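Local structure of type II restriction enzyme MUNI (Mycoplasma, 1D02) at residues T157-P160 against K161-R164; D110-A113 against G114-N117; H192-E195 against K196-Y200; H172-D175 against N176-M179; L125-P128 against G129-K132. The protein recognises the double-stranded DNA sequence 5'-CAATTG-3' as a homodimer and cleaves it after the first C, giving fragments with terminal 5'-phosphates. The protein carries 1 engineered substitution. All coordinates share one frame; numbering follows the deposited sequence.

Interaction 1: T157-P160 against K161-R164; sequences TRDP and KRVR. With nucleotides of chain B.
The guanidinium of R164 meets P160 edge-on: P160 O and P160 CA both lie at its rim, close to its plane, and NH1 donates to P160 O over 2.9 Å. The extended run from CG to NE passes alongside the same carbonyl before the group comes back to it. The other flat pair is D159 and R162, lying side by side and pointing the same way, carboxylate and guanidinium planes 19° apart; what meets is D159 CG and the aliphatic R162 CG, at 3.6 Å. D159 is the N-cap of helix 160-170. With CG anti to its backbone N (chi1 176°), its OD1 takes R162 N at 2.9 Å from above the carboxylate plane and K161 N at 2.8 Å nearly along the C-O direction, while D159 O receives V163 N. OD2 accepts from W105 N; R162 NH1 forms a salt bridge with E165, and NH2 donates to G114 O. K161 leads away to the DNA, where NZ donates to OP2 of DC2 of chain B over 2.6 Å. The chemistry thus joins a negative cap, which should suit the helix dipole, to a lysine, two residues after it, that probably offsets the phosphate charge.

Interaction 2: D110-A113 against G114-N117; sequences DPSA and GRGN. With nucleotides of chain B; nucleotides of chain A.
S112 and R115 carry this turn, which opens at D110. D110 OD2 accepts from S112 N at 3.0 Å, met from above the carboxylate plane, and from S112 OG at 2.7 Å on its anti side; the first of these bonds makes an Asx turn, and the S112 hydroxyl, set between backbone N and carbonyl carbon (chi1 62°), closes a second grip on the same oxygen. P111 follows, its carbonyl receiving G114 N in the 3-10 segment. S112 O then serves two donors of one residue: R115 N at 3.1 Å and R115 NH1 at 3.0 Å, reaching it from opposite faces of the carbonyl plane. NH1 holds this oxygen at the guanidinium edge, which should limit rotation of the head group. This loop, in a nuclease of the PDDEXK clan, touches the bases directly, and the fixing is consistent with that task. With its chain extended from CG to NE, R115 presents another part of its edge to DG8 of chain A: NE donates to O6 over 2.8 Å and NH2 to N7 over 3.0 Å, with a weak additional bond from NE to N7. A113 ends the segment; its O accepts a hydrogen bond from a water that in turn accepts from G116 N, bridging the turn. Beyond it the base contacts continue: R115 O accepts from N4 of DC3 of chain B, and the N117 amide bonds to the adenine of DA4 of chain B, OD1 accepting from N6 at 2.8 Å and ND2 donating to N7 at 3.2 Å.

Interaction 3: H192-E195 against K196-Y200; sequences HFNE and KLKKY
Around F193 the backbone widens into a pi-type turn as helix 186-197 runs out: F193 O takes both L197 N at 2.9 Å and K198 N at 2.8 Å, from opposite faces of its carbonyl plane, while K196 N still bonds to H192 O. A water accepting from K199 N and donating to N194 O bridges the next step, where the chain goes over to a 3-10 segment. Two CH-pi contacts decorate this turn. The straight K196 chain crosses the H192 ring at about a right angle, CD lying 3.8 Å from the ring centroid over one face, and L197 CD1 sits at the ring's edge, in plane. In the same way K198 crosses F193, its CB 4.1 Å from the centroid and 24° off the normal. F193, with CG anti to the backbone N (chi1 168°), brings its ring under K198. K198 bends at chi3 and runs beside N194 to donate from NZ to G8 O. Inward, F193 and L197 pack on L95 of strand 93-101 and on W149 of strand 148-153, and H192 meets the near-parallel ring of W149 and, at a steeper angle, that of F178, so this end of the helix lies against those two strands.

Interaction 4: H172-D175 against N176-M179; sequences HYQD and NYFM
Q174 and Y177 run side by side in the same direction, joined by a bond of 2.7 Å from Y177 OH to Q174 OE1. The amide stands almost upright against the ring, planes 85° apart, with OE1 at the ring's edge near its plane. Two conformations make this possible. Q174 folds back at chi2 (-62°), turning its amide toward the tyrosine, and Y177 adopts the position with CG between backbone N and carbonyl carbon (chi1 73°), so that its ring leans back over the turn and CE2 lies 3.4 Å from Q174 O. The N176 amide lies alongside Y173, and its OD1 approaches Y173 CB at 3.6 Å. The turn itself is closed by N176 N donating to Y173 O over 3.1 Å. A water donates to N176 OD1 and accepts, weakly, from D175 N. Q174 NE2 donates to T167 O and D171 O at the end of helix 160-170, and N176 bonds to L146 N and F148 O. Y177 OH also bonds to T167 OG1 of helix 160-170. The chemistry is that of amides bridging: each uses both oxygen and nitrogen, tying the turn to the preceding helix and to the start of strand 148-153.

Interaction 5: L125-P128 against G129-K132; sequences LFTP and GLLK
T127 and L130 lie side by side and point the same way, with the threonine hydroxyl set against the leucine's root: OG1 is 3.4 Å from L130 CB and accepts from L130 N in a long bond of 3.3 Å that is nonetheless fairly straight, 159° at the hydrogen. The torsion explains it, since OG1 sits between the backbone N and the carbonyl carbon (chi1 57°), swung forward over the first turn, while CG2 takes the place beside the backbone N. The same OG1 also bonds to K124 O, and the hydroxyl is therefore held from both directions along the chain. L131 directs its CB toward the preceding residues. Each of its methyls meets one carbonyl oxygen: CD2 lies 3.4 Å from L125 O and CD1 3.4 Å from F126 O. The backbone of the same residue bonds too, L131 N donating to T127 O over 3.0 Å. K132, extended throughout beyond CG, lays CB and CG alongside P128 O, which accepts K132 N at 3.1 Å; its NZ goes on to a salt bridge with D171 of the second subunit. P128 and L130 pack on W169 of that subunit, and F126 meets Y170 and F148 of its own chain edge-to-face, with L125 and L131 against strand 148-153. A threonine N-cap followed by proline in the first turn, where no backbone N-H is required, is a classic start for an alpha-helix, and here it begins helix 128-138 at the dimer interface.

In the fold
Interactions 1 and 5 are the buried pair, and both are helix starts with a side-chain N-cap followed by proline that also touch the second subunit; the aspartate cap lies beside a lysine bound to a DNA phosphate, the threonine cap among apolar side chains. Interaction 2 is a surface loop whose polar atoms serve bases, and it touches interaction 1. Interaction 3 is partly buried and interaction 4 lies at the surface, about 17 and 13 Å from the DNA at the nearest atoms. They touch where H192 packs on F178, and interaction 4 reaches interaction 1 through M179 against T157 and V163. Interaction 3 combines a widened helical turn with aliphatic chains over rings; amide bonding marks interaction 4.

Interaction 1: T157-P160 against K161-R164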
# COMPACT_ATOMS: atom_id res chain seq x y z
N THR D 157 -13.99 8.18 7.46
CA THR D 157 -13.39 9.47 7.80
C THR D 157 -13.68 9.96 9.20
O THR D 157 -13.09 10.94 9.65
CB THR D 157 -13.85 10.59 6.84
OG1 THR D 157 -15.27 10.75 6.95
CG2 THR D 157 -13.50 10.26 5.41
N ARG D 158 -14.59 9.28 9.90
CA ARG D 158 -14.91 9.69 11.27
C ARG D 158 -14.71 8.54 12.25
O ARG D 158 -15.05 8.64 13.42
CB ARG D 158 -16.37 10.19 11.33
CG ARG D 158 -16.62 11.47 10.48
CD ARG D 158 -18.02 12.07 10.72
NE ARG D 158 -18.20 12.46 12.11
CZ ARG D 158 -18.94 11.78 12.99
NH1 ARG D 158 -19.59 10.67 12.61
NH2 ARG D 158 -19.02 12.19 14.25
N ASP D 159 -14.17 7.43 11.76
CA ASP D 159 -13.94 6.24 12.59
C ASP D 159 -12.67 6.52 13.40
O ASP D 159 -11.62 6.81 12.85
CB ASP D 159 -13.75 5.06 11.63
CG ASP D 159 -13.40 3.75 12.33
OD1 ASP D 159 -12.47 3.75 13.16
OD2 ASP D 159 -14.06 2.72 12.01
N PRO D 160 -12.75 6.44 14.74
CA PRO D 160 -11.62 6.71 15.63
C PRO D 160 -10.36 5.87 15.43
O PRO D 160 -9.24 6.36 15.64
CB PRO D 160 -12.24 6.55 17.02
CG PRO D 160 -13.24 5.50 16.80
CD PRO D 160 -13.91 5.94 15.51
N LYS D 161 -10.54 4.62 15.01
CA LYS D 161 -9.38 3.77 14.76
C LYS D 161 -8.80 4.04 13.36
O LYS D 161 -7.58 4.23 13.20
CB LYS D 161 -9.78 2.29 14.89
CG LYS D 161 -8.65 1.34 14.56
CD LYS D 161 -9.14 -0.11 14.39
CE LYS D 161 -9.69 -0.65 15.68
NZ LYS D 161 -9.81 -2.14 15.60
N ARG D 162 -9.66 4.09 12.34
CA ARG D 162 -9.19 4.34 10.98
C ARG D 162 -8.52 5.70 10.81
O ARG D 162 -7.53 5.80 10.10
CB ARG D 162 -10.35 4.23 9.98
CG ARG D 162 -10.94 2.82 9.91
CD ARG D 162 -10.21 1.89 8.92
NE ARG D 162 -10.49 0.52 9.29
CZ ARG D 162 -9.69 -0.23 10.04
NH1 ARG D 162 -8.52 0.26 10.45
NH2 ARG D 162 -10.12 -1.39 10.50
N VAL D 163 -9.05 6.75 11.45
CA VAL D 163 -8.43 8.06 11.29
C VAL D 163 -7.03 8.05 11.89
O VAL D 163 -6.09 8.59 11.32
CB VAL D 163 -9.33 9.15 11.91
CG1 VAL D 163 -8.60 10.48 12.00
CG2 VAL D 163 -10.58 9.30 11.01
N ARG D 164 -6.89 7.40 13.04
CA ARG D 164 -5.59 7.31 13.69
C ARG D 164 -4.63 6.40 12.90
O ARG D 164 -3.43 6.67 12.82
CB ARG D 164 -5.80 6.80 15.12
CG ARG D 164 -6.50 7.86 16.00
CD ARG D 164 -6.51 7.44 17.48
NE ARG D 164 -6.98 8.53 18.36
CZ ARG D 164 -8.26 8.88 18.52
NH1 ARG D 164 -9.22 8.24 17.87
NH2 ARG D 164 -8.57 9.91 19.32
P DC B 2 -6.56 -4.28 16.50
OP1 DC B 2 -5.15 -4.05 16.90
OP2 DC B 2 -7.47 -3.12 16.30
O5' DC B 2 -6.53 -5.14 15.17
C5' DC B 2 -5.89 -6.39 15.21
C4' DC B 2 -6.06 -7.10 13.90
O4' DC B 2 -7.40 -7.64 13.84
C3' DC B 2 -5.85 -6.27 12.63
O3' DC B 2 -4.73 -6.87 11.97
C2' DC B 2 -7.19 -6.41 11.88
C1' DC B 2 -7.80 -7.66 12.50
N1 DC B 2 -9.26 -7.79 12.50
C2 DC B 2 -9.82 -8.97 11.99
O2 DC B 2 -9.05 -9.86 11.57
N3 DC B 2 -11.17 -9.12 11.98
C4 DC B 2 -11.94 -8.15 12.48
N4 DC B 2 -13.25 -8.33 12.48
C5 DC B 2 -11.39 -6.95 13.02
C6 DC B 2 -10.06 -6.81 13.00

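Interaction 2: D110-A113 against G114-N117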
# COMPACT_ATOMS: atom_id res chain seq x y z
N ASP D 110 -22.10 -0.74 15.49
CA ASP D 110 -21.32 -1.66 16.32
C ASP D 110 -19.88 -1.46 15.84
O ASP D 110 -19.65 -1.09 14.68
CB ASP D 110 -21.75 -3.10 16.03
CG ASP D 110 -20.96 -4.10 16.84
OD1 ASP D 110 -21.22 -4.23 18.07
OD2 ASP D 110 -20.07 -4.75 16.26
N PRO D 111 -18.89 -1.69 16.71
CA PRO D 111 -17.50 -1.49 16.26
C PRO D 111 -17.13 -2.30 15.02
O PRO D 111 -16.24 -1.90 14.27
CB PRO D 111 -16.68 -1.86 17.51
CG PRO D 111 -17.59 -1.38 18.62
CD PRO D 111 -18.94 -1.90 18.17
N SER D 112 -17.82 -3.43 14.81
CA SER D 112 -17.54 -4.27 13.64
C SER D 112 -17.81 -3.54 12.33
O SER D 112 -17.29 -3.94 11.28
CB SER D 112 -18.37 -5.56 13.70
OG SER D 112 -19.75 -5.27 13.67
N ALA D 113 -18.60 -2.47 12.38
CA ALA D 113 -18.86 -1.71 11.16
C ALA D 113 -17.56 -1.08 10.61
O ALA D 113 -17.52 -0.70 9.44
CB ALA D 113 -19.91 -0.61 11.40
N GLY D 114 -16.52 -0.99 11.43
CA GLY D 114 -15.27 -0.41 10.99
C GLY D 114 -14.15 -1.41 10.74
O GLY D 114 -12.98 -1.04 10.62
N ARG D 115 -14.49 -2.69 10.63
CA ARG D 115 -13.47 -3.71 10.46
C ARG D 115 -12.87 -3.78 9.07
O ARG D 115 -11.87 -4.48 8.87
CB ARG D 115 -14.06 -5.08 10.78
CG ARG D 115 -15.01 -5.59 9.70
CD ARG D 115 -15.66 -6.90 10.16
NE ARG D 115 -16.54 -7.52 9.16
CZ ARG D 115 -17.80 -7.17 8.95
NH1 ARG D 115 -18.37 -6.20 9.67
NH2 ARG D 115 -18.52 -7.81 8.04
N GLY D 116 -13.46 -3.05 8.12
CA GLY D 116 -12.99 -3.09 6.74
C GLY D 116 -11.55 -2.68 6.51
O GLY D 116 -11.06 -1.79 7.19
N ASN D 117 -10.88 -3.29 5.52
CA ASN D 117 -9.48 -2.96 5.26
C ASN D 117 -9.12 -2.78 3.79
O ASN D 117 -7.94 -2.66 3.46
CB ASN D 117 -8.55 -4.04 5.87
CG ASN D 117 -8.83 -5.43 5.32
OD1 ASN D 117 -9.77 -5.63 4.55
ND2 ASN D 117 -8.03 -6.41 5.73
P DC B 3 -4.38 -6.53 10.44
OP1 DC B 3 -2.92 -6.65 10.36
OP2 DC B 3 -5.04 -5.31 9.94
O5' DC B 3 -4.99 -7.78 9.69
C5' DC B 3 -4.58 -9.09 10.06
C4' DC B 3 -5.16 -10.11 9.11
O4' DC B 3 -6.59 -10.22 9.25
C3' DC B 3 -4.89 -9.86 7.62
O3' DC B 3 -4.64 -11.16 7.07
C2' DC B 3 -6.21 -9.29 7.13
C1' DC B 3 -7.22 -10.05 7.99
N1 DC B 3 -8.48 -9.32 8.21
C2 DC B 3 -9.68 -9.95 7.88
O2 DC B 3 -9.65 -11.11 7.43
N3 DC B 3 -10.85 -9.28 8.04
C4 DC B 3 -10.85 -8.03 8.51
N4 DC B 3 -12.02 -7.38 8.59
C5 DC B 3 -9.64 -7.38 8.89
C6 DC B 3 -8.48 -8.05 8.73
P DG A 8 -21.89 -12.07 5.12
OP1 DG A 8 -22.92 -12.93 4.46
OP2 DG A 8 -22.22 -11.37 6.38
O5' DG A 8 -20.61 -12.97 5.33
C5' DG A 8 -20.08 -13.70 4.21
C4' DG A 8 -18.80 -14.41 4.58
O4' DG A 8 -17.72 -13.47 4.73
C3' DG A 8 -18.83 -15.24 5.86
O3' DG A 8 -18.09 -16.42 5.58
C2' DG A 8 -18.10 -14.36 6.87
C1' DG A 8 -17.10 -13.63 5.99
N9 DG A 8 -16.73 -12.30 6.47
C8 DG A 8 -17.58 -11.27 6.82
N7 DG A 8 -16.94 -10.22 7.24
C5 DG A 8 -15.60 -10.56 7.14
C6 DG A 8 -14.45 -9.82 7.45
O6 DG A 8 -14.38 -8.65 7.83
N1 DG A 8 -13.28 -10.55 7.25
C2 DG A 8 -13.25 -11.84 6.79
N2 DG A 8 -12.03 -12.41 6.69
N3 DG A 8 -14.32 -12.54 6.46
C4 DG A 8 -15.45 -11.84 6.66
P DA B 4 -4.37 -11.37 5.50
OP1 DA B 4 -3.30 -12.38 5.42
OP2 DA B 4 -4.24 -10.11 4.72
O5' DA B 4 -5.72 -12.09 5.05
C5' DA B 4 -6.13 -13.30 5.70
C4' DA B 4 -7.27 -13.93 4.95
O4' DA B 4 -8.45 -13.11 5.08
C3' DA B 4 -7.03 -14.09 3.45
O3' DA B 4 -7.66 -15.30 3.06
C2' DA B 4 -7.73 -12.87 2.86
C1' DA B 4 -8.89 -12.67 3.81
N9 DA B 4 -9.33 -11.30 3.99
C8 DA B 4 -8.55 -10.24 4.40
N7 DA B 4 -9.23 -9.15 4.62
C5 DA B 4 -10.54 -9.49 4.31
C6 DA B 4 -11.75 -8.77 4.37
N6 DA B 4 -11.84 -7.51 4.78
N1 DA B 4 -12.88 -9.42 4.00
C2 DA B 4 -12.79 -10.70 3.62
N3 DA B 4 -11.72 -11.49 3.53
C4 DA B 4 -10.61 -10.81 3.89
O HOH W 1 -15.53 -1.18 7.63

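Interaction 3: H192-E195 against K196-Y200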
# COMPACT_ATOMS: atom_id res chain seq x y z
N HIS D 192 -7.80 22.32 1.05
CA HIS D 192 -6.65 21.46 1.34
C HIS D 192 -5.68 21.52 0.16
O HIS D 192 -4.48 21.72 0.34
CB HIS D 192 -7.09 20.02 1.58
CG HIS D 192 -5.97 19.12 2.02
ND1 HIS D 192 -5.08 18.55 1.13
CD2 HIS D 192 -5.56 18.75 3.26
CE1 HIS D 192 -4.17 17.87 1.81
NE2 HIS D 192 -4.43 17.99 3.10
N PHE D 193 -6.20 21.31 -1.05
CA PHE D 193 -5.37 21.37 -2.25
C PHE D 193 -4.72 22.76 -2.38
O PHE D 193 -3.52 22.89 -2.55
CB PHE D 193 -6.24 21.13 -3.49
CG PHE D 193 -5.55 21.46 -4.79
CD1 PHE D 193 -4.58 20.61 -5.31
CD2 PHE D 193 -5.86 22.64 -5.47
CE1 PHE D 193 -3.93 20.93 -6.52
CE2 PHE D 193 -5.22 22.97 -6.67
CZ PHE D 193 -4.25 22.11 -7.19
N ASN D 194 -5.54 23.80 -2.26
CA ASN D 194 -5.06 25.17 -2.42
C ASN D 194 -3.92 25.56 -1.48
O ASN D 194 -2.91 26.15 -1.91
CB ASN D 194 -6.24 26.13 -2.20
CG ASN D 194 -5.93 27.53 -2.60
OD1 ASN D 194 -6.10 28.47 -1.81
ND2 ASN D 194 -5.47 27.71 -3.83
N GLU D 195 -4.07 25.22 -0.22
CA GLU D 195 -3.10 25.57 0.81
C GLU D 195 -1.90 24.66 0.94
O GLU D 195 -0.81 25.11 1.28
CB GLU D 195 -3.81 25.65 2.17
CG GLU D 195 -4.80 26.82 2.30
CD GLU D 195 -5.82 26.63 3.44
OE1 GLU D 195 -5.58 25.82 4.37
OE2 GLU D 195 -6.87 27.32 3.41
N LYS D 196 -2.09 23.38 0.63
CA LYS D 196 -1.02 22.41 0.83
C LYS D 196 -0.37 21.72 -0.35
O LYS D 196 0.76 21.23 -0.23
CB LYS D 196 -1.53 21.35 1.79
CG LYS D 196 -2.01 21.94 3.11
CD LYS D 196 -2.76 20.95 3.95
CE LYS D 196 -3.00 21.53 5.33
NZ LYS D 196 -4.03 20.76 6.08
N LEU D 197 -1.06 21.68 -1.49
CA LEU D 197 -0.54 20.95 -2.64
C LEU D 197 -0.34 21.75 -3.94
O LEU D 197 0.55 21.43 -4.72
CB LEU D 197 -1.48 19.78 -2.93
CG LEU D 197 -1.77 18.84 -1.74
CD1 LEU D 197 -2.91 17.85 -2.13
CD2 LEU D 197 -0.51 18.08 -1.38
N LYS D 198 -1.17 22.76 -4.15
CA LYS D 198 -1.11 23.55 -5.37
C LYS D 198 0.28 24.11 -5.71
O LYS D 198 0.68 24.10 -6.87
CB LYS D 198 -2.13 24.70 -5.29
CG LYS D 198 -2.40 25.41 -6.64
CD LYS D 198 -3.44 26.52 -6.52
CE LYS D 198 -2.80 27.82 -6.03
NZ LYS D 198 -3.80 28.88 -5.72
N LYS D 199 0.98 24.57 -4.68
CA LYS D 199 2.31 25.14 -4.87
C LYS D 199 3.29 24.14 -5.48
O LYS D 199 4.29 24.54 -6.07
CB LYS D 199 2.86 25.65 -3.54
CG LYS D 199 3.12 24.56 -2.50
CD LYS D 199 3.52 25.21 -1.16
CE LYS D 199 3.77 24.16 -0.08
NZ LYS D 199 4.14 24.78 1.25
N TYR D 200 3.02 22.84 -5.34
CA TYR D 200 3.92 21.85 -5.91
C TYR D 200 3.72 21.68 -7.40
O TYR D 200 4.50 20.99 -8.05
CB TYR D 200 3.79 20.52 -5.16
CG TYR D 200 4.39 20.62 -3.78
CD1 TYR D 200 3.59 20.64 -2.65
CD2 TYR D 200 5.78 20.79 -3.62
CE1 TYR D 200 4.13 20.82 -1.38
CE2 TYR D 200 6.33 20.97 -2.35
CZ TYR D 200 5.50 20.99 -1.24
OH TYR D 200 6.02 21.17 0.01
O HOH W 2 -0.24 25.52 -2.12

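Interaction 4: H172-D175 against N176-M179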
# COMPACT_ATOMS: atom_id res chain seq x y z
N HIS D 172 5.25 11.83 8.32
CA HIS D 172 5.47 13.25 8.05
C HIS D 172 4.97 13.76 6.70
O HIS D 172 5.40 14.83 6.24
CB HIS D 172 6.95 13.62 8.26
CG HIS D 172 7.89 12.95 7.30
ND1 HIS D 172 8.33 11.65 7.48
CD2 HIS D 172 8.47 13.39 6.16
CE1 HIS D 172 9.15 11.33 6.49
NE2 HIS D 172 9.25 12.37 5.68
N TYR D 173 4.07 13.01 6.06
CA TYR D 173 3.47 13.40 4.78
C TYR D 173 1.96 13.53 5.00
O TYR D 173 1.16 13.03 4.20
CB TYR D 173 3.73 12.35 3.68
CG TYR D 173 5.18 12.11 3.40
CD1 TYR D 173 5.86 11.04 3.97
CD2 TYR D 173 5.88 12.97 2.57
CE1 TYR D 173 7.20 10.83 3.71
CE2 TYR D 173 7.25 12.77 2.31
CZ TYR D 173 7.89 11.69 2.88
OH TYR D 173 9.22 11.45 2.59
N GLN D 174 1.57 14.21 6.08
CA GLN D 174 0.16 14.37 6.40
C GLN D 174 -0.67 15.06 5.34
O GLN D 174 -1.86 14.79 5.22
CB GLN D 174 -0.01 15.14 7.72
CG GLN D 174 0.43 14.37 8.93
CD GLN D 174 -0.37 13.09 9.13
OE1 GLN D 174 -1.59 13.14 9.29
NE2 GLN D 174 0.31 11.96 9.15
N ASP D 175 -0.05 15.92 4.53
CA ASP D 175 -0.82 16.64 3.53
C ASP D 175 -1.14 15.82 2.28
O ASP D 175 -1.86 16.30 1.40
CB ASP D 175 -0.10 17.93 3.11
CG ASP D 175 0.06 18.91 4.27
OD1 ASP D 175 -0.65 18.79 5.29
OD2 ASP D 175 0.91 19.83 4.15
N ASN D 176 -0.59 14.61 2.19
CA ASN D 176 -0.84 13.75 1.04
C ASN D 176 -2.15 12.94 1.10
O ASN D 176 -2.41 12.12 0.23
CB ASN D 176 0.38 12.88 0.77
CG ASN D 176 1.49 13.68 0.09
OD1 ASN D 176 2.53 13.94 0.69
ND2 ASN D 176 1.23 14.12 -1.13
N TYR D 177 -2.95 13.17 2.13
CA TYR D 177 -4.29 12.57 2.15
C TYR D 177 -5.24 13.63 2.70
O TYR D 177 -4.79 14.60 3.32
CB TYR D 177 -4.36 11.31 3.02
CG TYR D 177 -4.31 11.57 4.51
CD1 TYR D 177 -5.48 11.79 5.24
CD2 TYR D 177 -3.09 11.61 5.17
CE1 TYR D 177 -5.43 12.04 6.60
CE2 TYR D 177 -3.02 11.85 6.53
CZ TYR D 177 -4.19 12.07 7.24
OH TYR D 177 -4.09 12.29 8.59
N PHE D 178 -6.53 13.47 2.44
CA PHE D 178 -7.52 14.39 2.99
C PHE D 178 -8.77 13.58 3.32
O PHE D 178 -9.19 12.74 2.52
CB PHE D 178 -7.89 15.50 2.00
CG PHE D 178 -9.01 16.39 2.48
CD1 PHE D 178 -8.80 17.35 3.48
CD2 PHE D 178 -10.28 16.26 1.93
CE1 PHE D 178 -9.85 18.18 3.91
CE2 PHE D 178 -11.34 17.08 2.36
CZ PHE D 178 -11.12 18.03 3.35
N MET D 179 -9.34 13.84 4.49
CA MET D 179 -10.56 13.16 4.96
C MET D 179 -11.73 14.08 4.62
O MET D 179 -11.93 15.09 5.30
CB MET D 179 -10.51 12.96 6.48
CG MET D 179 -9.34 12.14 6.97
SD MET D 179 -9.68 10.40 6.73
CE MET D 179 -8.21 9.65 7.41
O HOH W 3 2.43 15.90 3.01

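Interaction 5: L125-P128 against G129-K132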
# COMPACT_ATOMS: atom_id res chain seq x y z
N LEU D 125 0.55 3.24 -3.75
CA LEU D 125 1.20 4.46 -4.21
C LEU D 125 2.50 4.73 -3.46
O LEU D 125 3.29 5.55 -3.91
CB LEU D 125 0.26 5.66 -4.07
CG LEU D 125 -1.04 5.53 -4.88
CD1 LEU D 125 -1.92 6.74 -4.63
CD2 LEU D 125 -0.71 5.37 -6.36
N PHE D 126 2.70 4.05 -2.34
CA PHE D 126 3.94 4.21 -1.57
C PHE D 126 5.06 3.28 -2.05
O PHE D 126 6.20 3.38 -1.57
CB PHE D 126 3.71 3.96 -0.08
CG PHE D 126 2.89 5.01 0.61
CD1 PHE D 126 1.51 4.88 0.75
CD2 PHE D 126 3.50 6.12 1.20
CE1 PHE D 126 0.77 5.83 1.48
CE2 PHE D 126 2.76 7.05 1.91
CZ PHE D 126 1.40 6.90 2.05
N THR D 127 4.76 2.36 -2.98
CA THR D 127 5.82 1.46 -3.47
C THR D 127 6.87 2.29 -4.18
O THR D 127 6.56 3.28 -4.85
CB THR D 127 5.29 0.40 -4.47
OG1 THR D 127 4.66 1.02 -5.59
CG2 THR D 127 4.31 -0.53 -3.74
N PRO D 128 8.15 1.90 -4.04
CA PRO D 128 9.19 2.68 -4.71
C PRO D 128 8.98 2.77 -6.22
O PRO D 128 9.27 3.80 -6.83
CB PRO D 128 10.49 1.97 -4.31
CG PRO D 128 10.03 0.55 -3.90
CD PRO D 128 8.72 0.84 -3.19
N GLY D 129 8.44 1.71 -6.81
CA GLY D 129 8.19 1.70 -8.23
C GLY D 129 7.17 2.72 -8.69
O GLY D 129 7.41 3.42 -9.67
N LEU D 130 6.02 2.79 -8.02
CA LEU D 130 5.01 3.76 -8.43
C LEU D 130 5.41 5.17 -8.05
O LEU D 130 5.07 6.11 -8.77
CB LEU D 130 3.63 3.40 -7.86
CG LEU D 130 3.04 2.14 -8.55
CD1 LEU D 130 1.71 1.77 -7.91
CD2 LEU D 130 2.82 2.41 -10.04
N LEU D 131 6.13 5.33 -6.94
CA LEU D 131 6.59 6.67 -6.56
C LEU D 131 7.48 7.23 -7.68
O LEU D 131 7.33 8.39 -8.09
CB LEU D 131 7.38 6.63 -5.25
CG LEU D 131 6.57 6.51 -3.96
CD1 LEU D 131 7.49 6.25 -2.77
CD2 LEU D 131 5.79 7.83 -3.75
N LYS D 132 8.41 6.41 -8.17
CA LYS D 132 9.30 6.86 -9.25
C LYS D 132 8.51 7.18 -10.52
O LYS D 132 8.76 8.20 -11.17
CB LYS D 132 10.36 5.80 -9.58
CG LYS D 132 11.52 5.78 -8.58
CD LYS D 132 12.51 4.67 -8.92
CE LYS D 132 13.65 4.63 -7.90
NZ LYS D 132 14.68 3.63 -8.31